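Local coordinates for protein muconate lactonizing enzyme (Corynebacterium glutamicum, PDB 3I4K) that belongs to the enolase superfamily, in the branch of mandelate racemase and muconate lactonizing enzymes, and carries a magnesium ion in its barrel domain, at residues A[6-12]-A[39-45]; A[76-81]-A[95-100]; A[85-89]-A[114-118]. All coordinates share one frame. Residue numbers count along the deposited sequence, not the author numbering.

Overall arrangement
All three contacts lie in the N-terminal capping domain, where a three-stranded antiparallel sheet packs on helices. Contact 1 pairs the first two strands and is partly buried: main-chain hydrogen bonds hold it, with an apolar face turned to the helices and a polar face opposite. Contact 2, also partly buried, joins helices 66-81 and 89-99 chiefly through aliphatic side chains, with no hydrogen bond. Contact 3, the buried one, sets Val86 and Leu89 of the loop between those helices against selenomethionine Met114 and the rings of His115 and Trp118, on helix 104-121. All adjoin: Val11 meets Ala78 and Leu81, Ile8 and Leu6 meet Val86, and Leu81 reaches Met114; helix 104-121 also borders contacts 1 and 2.

Contact 1 of 3, residues A[6-12]-A[39-45]; sequences LTIQKVE and VSVHLEN
A classic beta bulge interrupts the antiparallel pairing: Gln9 and Lys10 both face His42, whose O accepts from Gln9 N at 2.8 Å and, weakly, from Lys10 N at 3.3 Å. Gln9 makes the extra residue possible with a helix-like phi/psi of -86/-40°. The axes of 8-12 and 39-43 approach to 4.7 Å at 156°. Ile8-Leu43 and Val11-Val41 are non-hydrogen-bonded pairs (CA-CA 4.5 Å each), Lys10-His42 and Glu12-Ser40 hydrogen-bonded ones. His42 N to Lys10 O is 2.7 Å, Glu12 N to Ser40 O 2.9 Å, Ser40 N to Glu12 O 2.8 Å; Glu44 N to Thr7 O, 2.8 Å, closes the far end. This is the opening hairpin of the capping domain, strands 8-25 and 30-43, with strand 48-53 beyond. Its apolar face suits branched residues: Ile8 CD1 meets Leu43 CD2 (3.2 Å), Ile8 CG1 Val41 CG1 (3.6 Å) and Val11 CG1 Val41 CG2 (3.7 Å); helix 66-81 covers Val11, helix 104-121 Val41 and Leu43, and loop residue Val86 Ile8. On the polar face, Lys10 (chi1 to chi3 t,t,p) lays CE over the His42 ring, 4.0 Å from its centroid and 28° off the normal, a CH-pi contact. His42 (chi1 m) gives a weak bond from NE2 to Glu12 OE1 (3.3 Å), which also bridges to Arg14, while Lys10 NZ makes a salt bridge to Glu12 OE2 (3.6 Å).

Contact 2 of 3, residues A[76-81]-A[95-100]; sequences YLAPVL and DLERVV
Aliphatic side chains fill the space between helix 76-81 and helix 95-99, whose axes approach to 9.4 Å, with 141° between their N-to-C directions. The first helix is kinked at Pro79, which has no N-H to give; Val80 N bonds Leu77 O (2.9 Å), three residues back. CA atoms are nearest for Leu77-Leu96 (6.1 Å) and Tyr76-Val99 (6.5 Å). Leu77 and Leu96 share the m,t rotamer; Leu77 CD2 lies 3.7 Å from Val100 CG2, while Leu96 CD2 reaches Val80 CB at 3.8 Å and Leu81 CD1 at 4.1 Å, Leu81 being m,p. Val80, chi1 t, points toward the partner, its CG2 4.1 Å from Val99 CG1 (chi1 m) and its CG1 4.1 Å from Asp95 CB. Val100, chi1 t, follows the helix with extended phi/psi (-145/116°). Tyr76, chi1 m, presents CB to Val100 CG2 (3.4 Å), then leads its ring away. Asp95 OD2 makes a salt bridge to Arg84. With no hydrogen bond between the segments, these capping-domain helices are held together here by shape and exclusion of water.

Contact 3 of 3, residues A[85-89]-A[114-118]; sequences AVSEL and MHDAW
Ala85 opens a tight turn, its N bonded to Glu88 OE2 (3.2 Å) and its O to Glu88 N (3.0 Å), as the chain coils through a 3-10 segment at 86-87 against helix 114-118. Val86, chi1 p, points into the helix: CG2 lies 3.2 Å from Met114 O and 3.4 Å from Met114 CE, and CG1 3.6 Å from Trp118 CD1; its CA is 6.1 Å from CA of Met114, a selenomethionine. This compact, beta-branched side chain reaches Met114 with one methyl and Trp118 with the other. Ser87, small enough to let its backbone approach, sets CA 3.6 Å from the centroid of the Trp118 six-membered ring, 24° off the normal, a CH-pi contact favoured by the broad indole (Trp118 chi1 t). Leu89 then points toward the helix with chi1 t and chi2 off-well, near 3°. Its CD2 sits 3.6 Å over the centroid of the His115 ring, a second CH-pi contact, 3.8 Å from Met114 CB and 4.0 Å from Trp118 CE3. Around this buried contact, Val86 and Ala117 touch Leu43 of strand 30-43, Met114 packs on helix 89-99, His115 meets helix 282-294 of the barrel domain, and Trp118 and Ser87 reach Asp128 of the second subunit.

Contact 1 of 3, residues A[6-12]-A[39-45]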
loop_
_atom_site.group_PDB
_atom_site.type_symbol
_atom_site.label_atom_id
_atom_site.label_comp_id
_atom_site.label_asym_id
_atom_site.label_seq_id
_atom_site.Cartn_x
_atom_site.Cartn_y
_atom_site.Cartn_z
ATOM N N LEU A 6 -5.573 22.928 -11.134
ATOM C CA LEU A 6 -5.349 22.208 -9.889
ATOM C C LEU A 6 -3.863 22.330 -9.565
ATOM O O LEU A 6 -3.342 21.656 -8.677
ATOM C CB LEU A 6 -5.747 20.742 -10.081
ATOM C CG LEU A 6 -6.169 19.897 -8.880
ATOM C CD1 LEU A 6 -7.317 20.566 -8.141
ATOM C CD2 LEU A 6 -6.589 18.515 -9.375
ATOM N N THR A 7 -3.198 23.212 -10.303
ATOM C CA THR A 7 -1.771 23.468 -10.151
ATOM C C THR A 7 -1.411 24.009 -8.761
ATOM O O THR A 7 -2.239 24.631 -8.096
ATOM C CB THR A 7 -1.297 24.484 -11.214
ATOM O OG1 THR A 7 -1.667 24.019 -12.520
ATOM C CG2 THR A 7 0.209 24.657 -11.157
ATOM N N ILE A 8 -0.176 23.750 -8.328
ATOM C CA ILE A 8 0.313 24.229 -7.035
ATOM C C ILE A 8 1.073 25.525 -7.290
ATOM O O ILE A 8 2.141 25.516 -7.908
ATOM C CB ILE A 8 1.282 23.214 -6.359
ATOM C CG1 ILE A 8 0.502 22.042 -5.770
ATOM C CG2 ILE A 8 2.062 23.896 -5.240
ATOM C CD1 ILE A 8 -0.233 21.230 -6.782
ATOM N N GLN A 9 0.520 26.634 -6.809
ATOM C CA GLN A 9 1.136 27.940 -7.014
ATOM C C GLN A 9 2.171 28.256 -5.952
ATOM O O GLN A 9 3.230 28.810 -6.249
ATOM C CB GLN A 9 0.073 29.046 -6.999
ATOM C CG GLN A 9 -1.121 28.800 -7.909
ATOM C CD GLN A 9 -0.735 28.639 -9.370
ATOM O OE1 GLN A 9 -0.223 29.569 -9.999
ATOM N NE2 GLN A 9 -0.977 27.452 -9.918
ATOM N N LYS A 10 1.869 27.895 -4.712
ATOM C CA LYS A 10 2.773 28.204 -3.620
ATOM C C LYS A 10 2.655 27.235 -2.443
ATOM O O LYS A 10 1.618 26.606 -2.240
ATOM C CB LYS A 10 2.487 29.643 -3.163
ATOM C CG LYS A 10 3.282 30.145 -1.967
ATOM C CD LYS A 10 2.852 31.564 -1.575
ATOM C CE LYS A 10 1.365 31.633 -1.230
ATOM N NZ LYS A 10 0.924 33.002 -0.820
ATOM N N VAL A 11 3.738 27.120 -1.683
ATOM C CA VAL A 11 3.784 26.269 -0.499
ATOM C C VAL A 11 4.480 27.063 0.601
ATOM O O VAL A 11 5.608 27.516 0.419
ATOM C CB VAL A 11 4.586 24.975 -0.753
ATOM C CG1 VAL A 11 3.776 24.001 -1.591
ATOM C CG2 VAL A 11 5.863 25.313 -1.468
ATOM N N GLU A 12 3.805 27.241 1.732
ATOM C CA GLU A 12 4.373 27.989 2.849
ATOM C C GLU A 12 4.528 27.093 4.069
ATOM O O GLU A 12 3.813 26.106 4.211
ATOM C CB GLU A 12 3.471 29.168 3.231
ATOM C CG GLU A 12 3.127 30.125 2.099
ATOM C CD GLU A 12 2.290 31.306 2.579
ATOM O OE1 GLU A 12 1.277 31.076 3.279
ATOM O OE2 GLU A 12 2.646 32.461 2.251
ATOM N N VAL A 39 2.607 23.295 7.382
ATOM C CA VAL A 39 2.916 23.504 5.974
ATOM C C VAL A 39 1.614 23.602 5.188
ATOM O O VAL A 39 0.666 22.866 5.451
ATOM C CB VAL A 39 3.774 22.334 5.417
ATOM C CG1 VAL A 39 4.127 22.588 3.963
ATOM C CG2 VAL A 39 5.045 22.182 6.243
ATOM N N SER A 40 1.565 24.516 4.229
ATOM C CA SER A 40 0.363 24.685 3.427
ATOM C C SER A 40 0.670 24.674 1.944
ATOM O O SER A 40 1.677 25.232 1.499
ATOM C CB SER A 40 -0.340 26.000 3.780
ATOM O OG SER A 40 0.497 27.110 3.510
ATOM N N VAL A 41 -0.206 24.021 1.188
ATOM C CA VAL A 41 -0.078 23.942 -0.254
ATOM C C VAL A 41 -1.232 24.753 -0.844
ATOM O O VAL A 41 -2.409 24.467 -0.597
ATOM C CB VAL A 41 -0.126 22.472 -0.739
ATOM C CG1 VAL A 41 -0.199 22.411 -2.260
ATOM C CG2 VAL A 41 1.131 21.750 -0.270
ATOM N N HIS A 42 -0.870 25.780 -1.607
ATOM C CA HIS A 42 -1.828 26.691 -2.225
ATOM C C HIS A 42 -2.039 26.354 -3.692
ATOM O O HIS A 42 -1.110 26.414 -4.500
ATOM C CB HIS A 42 -1.312 28.123 -2.083
ATOM C CG HIS A 42 -1.009 28.511 -0.670
ATOM N ND1 HIS A 42 -1.982 28.925 0.215
ATOM C CD2 HIS A 42 0.152 28.501 0.027
ATOM C CE1 HIS A 42 -1.433 29.155 1.394
ATOM N NE2 HIS A 42 -0.139 28.904 1.307
ATOM N N LEU A 43 -3.275 26.002 -4.026
ATOM C CA LEU A 43 -3.624 25.632 -5.388
ATOM C C LEU A 43 -4.251 26.771 -6.188
ATOM O O LEU A 43 -4.963 27.618 -5.645
ATOM C CB LEU A 43 -4.579 24.434 -5.375
ATOM C CG LEU A 43 -4.090 23.126 -4.747
ATOM C CD1 LEU A 43 -5.161 22.060 -4.912
ATOM C CD2 LEU A 43 -2.797 22.681 -5.411
ATOM N N GLU A 44 -3.975 26.766 -7.489
ATOM C CA GLU A 44 -4.485 27.762 -8.422
ATOM C C GLU A 44 -5.955 28.098 -8.183
ATOM O O GLU A 44 -6.349 29.259 -8.259
ATOM C CB GLU A 44 -4.296 27.253 -9.855
ATOM C CG GLU A 44 -4.831 28.174 -10.926
ATOM C CD GLU A 44 -4.254 29.561 -10.809
ATOM O OE1 GLU A 44 -3.011 29.679 -10.779
ATOM O OE2 GLU A 44 -5.042 30.531 -10.747
ATOM N N ASN A 45 -6.759 27.079 -7.894
ATOM C CA ASN A 45 -8.186 27.261 -7.651
ATOM C C ASN A 45 -8.493 27.853 -6.279
ATOM O O ASN A 45 -9.619 27.761 -5.795
ATOM C CB ASN A 45 -8.918 25.924 -7.804
ATOM C CG ASN A 45 -8.325 24.833 -6.929
ATOM O OD1 ASN A 45 -8.829 23.712 -6.884
ATOM N ND2 ASN A 45 -7.245 25.160 -6.232
#

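Contact 2 of 3, residues A[76-81]-A[95-100]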
loop_
_atom_site.group_PDB
_atom_site.type_symbol
_atom_site.label_atom_id
_atom_site.label_comp_id
_atom_site.label_asym_id
_atom_site.label_seq_id
_atom_site.Cartn_x
_atom_site.Cartn_y
_atom_site.Cartn_z
ATOM N N TYR A 76 14.354 22.860 -0.210
ATOM C CA TYR A 76 14.544 21.725 -1.113
ATOM C C TYR A 76 13.296 20.995 -1.596
ATOM O O TYR A 76 13.181 20.691 -2.778
ATOM C CB TYR A 76 15.492 20.705 -0.472
ATOM C CG TYR A 76 16.814 21.284 -0.036
ATOM C CD1 TYR A 76 16.954 21.892 1.210
ATOM C CD2 TYR A 76 17.922 21.247 -0.880
ATOM C CE1 TYR A 76 18.171 22.450 1.603
ATOM C CE2 TYR A 76 19.135 21.802 -0.496
ATOM C CZ TYR A 76 19.250 22.401 0.747
ATOM O OH TYR A 76 20.449 22.962 1.119
ATOM N N LEU A 77 12.369 20.707 -0.691
ATOM C CA LEU A 77 11.155 19.982 -1.055
ATOM C C LEU A 77 10.111 20.810 -1.806
ATOM O O LEU A 77 9.697 20.454 -2.910
ATOM C CB LEU A 77 10.511 19.386 0.202
ATOM C CG LEU A 77 11.403 18.514 1.094
ATOM C CD1 LEU A 77 10.579 17.984 2.249
ATOM C CD2 LEU A 77 11.993 17.366 0.288
ATOM N N ALA A 78 9.680 21.904 -1.191
ATOM C CA ALA A 78 8.666 22.780 -1.770
ATOM C C ALA A 78 8.885 23.123 -3.243
ATOM O O ALA A 78 7.996 22.936 -4.073
ATOM C CB ALA A 78 8.576 24.050 -0.952
ATOM N N PRO A 79 10.078 23.616 -3.587
ATOM C CA PRO A 79 10.363 23.976 -4.977
ATOM C C PRO A 79 10.098 22.886 -6.004
ATOM O O PRO A 79 10.075 23.158 -7.206
ATOM C CB PRO A 79 11.833 24.393 -4.932
ATOM C CG PRO A 79 12.380 23.589 -3.794
ATOM C CD PRO A 79 11.292 23.735 -2.763
ATOM N N VAL A 80 9.902 21.655 -5.544
ATOM C CA VAL A 80 9.647 20.562 -6.472
ATOM C C VAL A 80 8.175 20.551 -6.867
ATOM O O VAL A 80 7.834 20.233 -8.005
ATOM C CB VAL A 80 10.019 19.174 -5.855
ATOM C CG1 VAL A 80 9.735 18.063 -6.866
ATOM C CG2 VAL A 80 11.504 19.148 -5.458
ATOM N N LEU A 81 7.314 20.918 -5.925
ATOM C CA LEU A 81 5.872 20.935 -6.157
ATOM C C LEU A 81 5.371 22.042 -7.082
ATOM O O LEU A 81 4.488 21.819 -7.914
ATOM C CB LEU A 81 5.128 21.068 -4.829
ATOM C CG LEU A 81 5.150 19.938 -3.804
ATOM C CD1 LEU A 81 6.574 19.590 -3.412
ATOM C CD2 LEU A 81 4.354 20.387 -2.603
ATOM N N ASP A 95 9.616 12.200 -6.805
ATOM C CA ASP A 95 10.661 13.131 -7.197
ATOM C C ASP A 95 11.340 13.796 -6.004
ATOM O O ASP A 95 12.455 14.288 -6.133
ATOM C CB ASP A 95 10.115 14.205 -8.144
ATOM C CG ASP A 95 9.691 13.635 -9.484
ATOM O OD1 ASP A 95 10.404 12.759 -10.019
ATOM O OD2 ASP A 95 8.648 14.067 -10.010
ATOM N N LEU A 96 10.677 13.827 -4.851
ATOM C CA LEU A 96 11.295 14.437 -3.683
ATOM C C LEU A 96 12.583 13.693 -3.326
ATOM O O LEU A 96 13.567 14.305 -2.912
ATOM C CB LEU A 96 10.344 14.420 -2.484
ATOM C CG LEU A 96 9.016 15.166 -2.628
ATOM C CD1 LEU A 96 8.376 15.314 -1.248
ATOM C CD2 LEU A 96 9.255 16.544 -3.260
ATOM N N GLU A 97 12.565 12.371 -3.492
ATOM C CA GLU A 97 13.723 11.533 -3.191
ATOM C C GLU A 97 14.969 11.975 -3.952
ATOM O O GLU A 97 16.092 11.803 -3.473
ATOM C CB GLU A 97 13.427 10.067 -3.532
ATOM C CG GLU A 97 12.296 9.466 -2.732
ATOM C CD GLU A 97 12.507 9.635 -1.245
ATOM O OE1 GLU A 97 13.571 9.206 -0.737
ATOM O OE2 GLU A 97 11.608 10.204 -0.590
ATOM N N ARG A 98 14.781 12.552 -5.133
ATOM C CA ARG A 98 15.927 12.981 -5.928
ATOM C C ARG A 98 16.649 14.194 -5.347
ATOM O O ARG A 98 17.825 14.418 -5.639
ATOM C CB ARG A 98 15.489 13.276 -7.370
ATOM C CG ARG A 98 14.921 12.066 -8.111
ATOM C CD ARG A 98 14.478 12.432 -9.525
ATOM N NE ARG A 98 15.593 12.855 -10.375
ATOM C CZ ARG A 98 16.502 12.033 -10.896
ATOM N NH1 ARG A 98 16.441 10.724 -10.666
ATOM N NH2 ARG A 98 17.482 12.521 -11.643
ATOM N N VAL A 99 15.959 14.965 -4.509
ATOM C CA VAL A 99 16.553 16.165 -3.920
ATOM C C VAL A 99 16.900 16.045 -2.437
ATOM O O VAL A 99 17.803 16.735 -1.948
ATOM C CB VAL A 99 15.628 17.393 -4.104
ATOM C CG1 VAL A 99 15.252 17.538 -5.564
ATOM C CG2 VAL A 99 14.386 17.254 -3.247
ATOM N N VAL A 100 16.180 15.181 -1.725
ATOM C CA VAL A 100 16.424 14.979 -0.302
ATOM C C VAL A 100 16.200 13.524 0.109
ATOM O O VAL A 100 15.089 13.007 0.010
ATOM C CB VAL A 100 15.499 15.866 0.568
ATOM C CG1 VAL A 100 15.795 15.635 2.040
ATOM C CG2 VAL A 100 15.694 17.335 0.221
#

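Contact 3 of 3, residues A[85-89]-A[114-118]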
loop_
_atom_site.group_PDB
_atom_site.type_symbol
_atom_site.label_atom_id
_atom_site.label_comp_id
_atom_site.label_asym_id
_atom_site.label_seq_id
_atom_site.Cartn_x
_atom_site.Cartn_y
_atom_site.Cartn_z
ATOM N N ALA A 85 0.455 19.858 -10.954
ATOM C CA ALA A 85 -0.888 19.573 -10.456
ATOM C C ALA A 85 -0.789 18.727 -9.189
ATOM O O ALA A 85 0.045 17.828 -9.101
ATOM C CB ALA A 85 -1.698 18.834 -11.521
ATOM N N VAL A 86 -1.639 19.015 -8.210
ATOM C CA VAL A 86 -1.630 18.274 -6.957
ATOM C C VAL A 86 -2.069 16.834 -7.225
ATOM O O VAL A 86 -1.856 15.944 -6.398
ATOM C CB VAL A 86 -2.574 18.928 -5.914
ATOM C CG1 VAL A 86 -4.014 18.630 -6.259
ATOM C CG2 VAL A 86 -2.243 18.430 -4.510
ATOM N N SER A 87 -2.677 16.616 -8.389
ATOM C CA SER A 87 -3.142 15.294 -8.775
ATOM C C SER A 87 -1.972 14.426 -9.246
ATOM O O SER A 87 -2.165 13.310 -9.715
ATOM C CB SER A 87 -4.205 15.400 -9.880
ATOM O OG SER A 87 -3.662 15.915 -11.085
ATOM N N GLU A 88 -0.760 14.959 -9.128
ATOM C CA GLU A 88 0.459 14.234 -9.493
ATOM C C GLU A 88 1.120 13.782 -8.194
ATOM O O GLU A 88 2.286 13.399 -8.177
ATOM C CB GLU A 88 1.436 15.142 -10.235
ATOM C CG GLU A 88 1.087 15.427 -11.675
ATOM C CD GLU A 88 2.071 16.380 -12.315
ATOM O OE1 GLU A 88 3.274 16.053 -12.374
ATOM O OE2 GLU A 88 1.637 17.463 -12.756
ATOM N N LEU A 89 0.357 13.858 -7.113
ATOM C CA LEU A 89 0.809 13.499 -5.779
ATOM C C LEU A 89 1.889 12.405 -5.763
ATOM O O LEU A 89 3.057 12.687 -5.463
ATOM C CB LEU A 89 -0.413 13.085 -4.943
ATOM C CG LEU A 89 -0.354 12.756 -3.446
ATOM C CD1 LEU A 89 1.036 12.957 -2.864
ATOM C CD2 LEU A 89 -1.375 13.616 -2.741
HETATM N N MSE A 114 -0.594 18.089 0.413
HETATM C CA MSE A 114 -1.053 17.787 -0.934
HETATM C C MSE A 114 -2.348 16.982 -0.935
HETATM O O MSE A 114 -3.228 17.205 -1.769
HETATM C CB MSE A 114 0.033 17.048 -1.711
HETATM C CG MSE A 114 1.173 17.955 -2.114
HETATM SE SE MSE A 114 2.227 17.219 -3.542
HETATM C CE MSE A 114 0.809 16.853 -4.799
ATOM N N HIS A 115 -2.465 16.052 0.004
ATOM C CA HIS A 115 -3.663 15.236 0.109
ATOM C C HIS A 115 -4.843 16.122 0.483
ATOM O O HIS A 115 -5.927 15.999 -0.087
ATOM C CB HIS A 115 -3.476 14.146 1.166
ATOM C CG HIS A 115 -2.820 12.902 0.645
ATOM N ND1 HIS A 115 -3.533 11.866 0.077
ATOM C CD2 HIS A 115 -1.518 12.537 0.590
ATOM C CE1 HIS A 115 -2.697 10.918 -0.304
ATOM N NE2 HIS A 115 -1.468 11.300 -0.005
ATOM N N ASP A 116 -4.628 17.014 1.445
ATOM C CA ASP A 116 -5.682 17.923 1.886
ATOM C C ASP A 116 -6.152 18.793 0.711
ATOM O O ASP A 116 -7.332 18.806 0.370
ATOM C CB ASP A 116 -5.158 18.791 3.044
ATOM C CG ASP A 116 -6.269 19.511 3.806
ATOM O OD1 ASP A 116 -7.381 18.952 3.953
ATOM O OD2 ASP A 116 -6.013 20.634 4.289
ATOM N N ALA A 117 -5.215 19.494 0.079
ATOM C CA ALA A 117 -5.526 20.361 -1.052
ATOM C C ALA A 117 -6.298 19.640 -2.158
ATOM O O ALA A 117 -7.203 20.211 -2.770
ATOM C CB ALA A 117 -4.234 20.953 -1.618
ATOM N N TRP A 118 -5.941 18.385 -2.407
ATOM C CA TRP A 118 -6.589 17.585 -3.445
ATOM C C TRP A 118 -7.981 17.093 -3.025
ATOM O O TRP A 118 -8.943 17.192 -3.792
ATOM C CB TRP A 118 -5.687 16.399 -3.804
ATOM C CG TRP A 118 -5.968 15.762 -5.138
ATOM C CD1 TRP A 118 -6.720 16.275 -6.157
ATOM C CD2 TRP A 118 -5.441 14.519 -5.616
ATOM N NE1 TRP A 118 -6.691 15.430 -7.241
ATOM C CE2 TRP A 118 -5.912 14.344 -6.936
ATOM C CE3 TRP A 118 -4.612 13.536 -5.056
ATOM C CZ2 TRP A 118 -5.584 13.225 -7.706
ATOM C CZ3 TRP A 118 -4.286 12.424 -5.821
ATOM C CH2 TRP A 118 -4.771 12.279 -7.133
#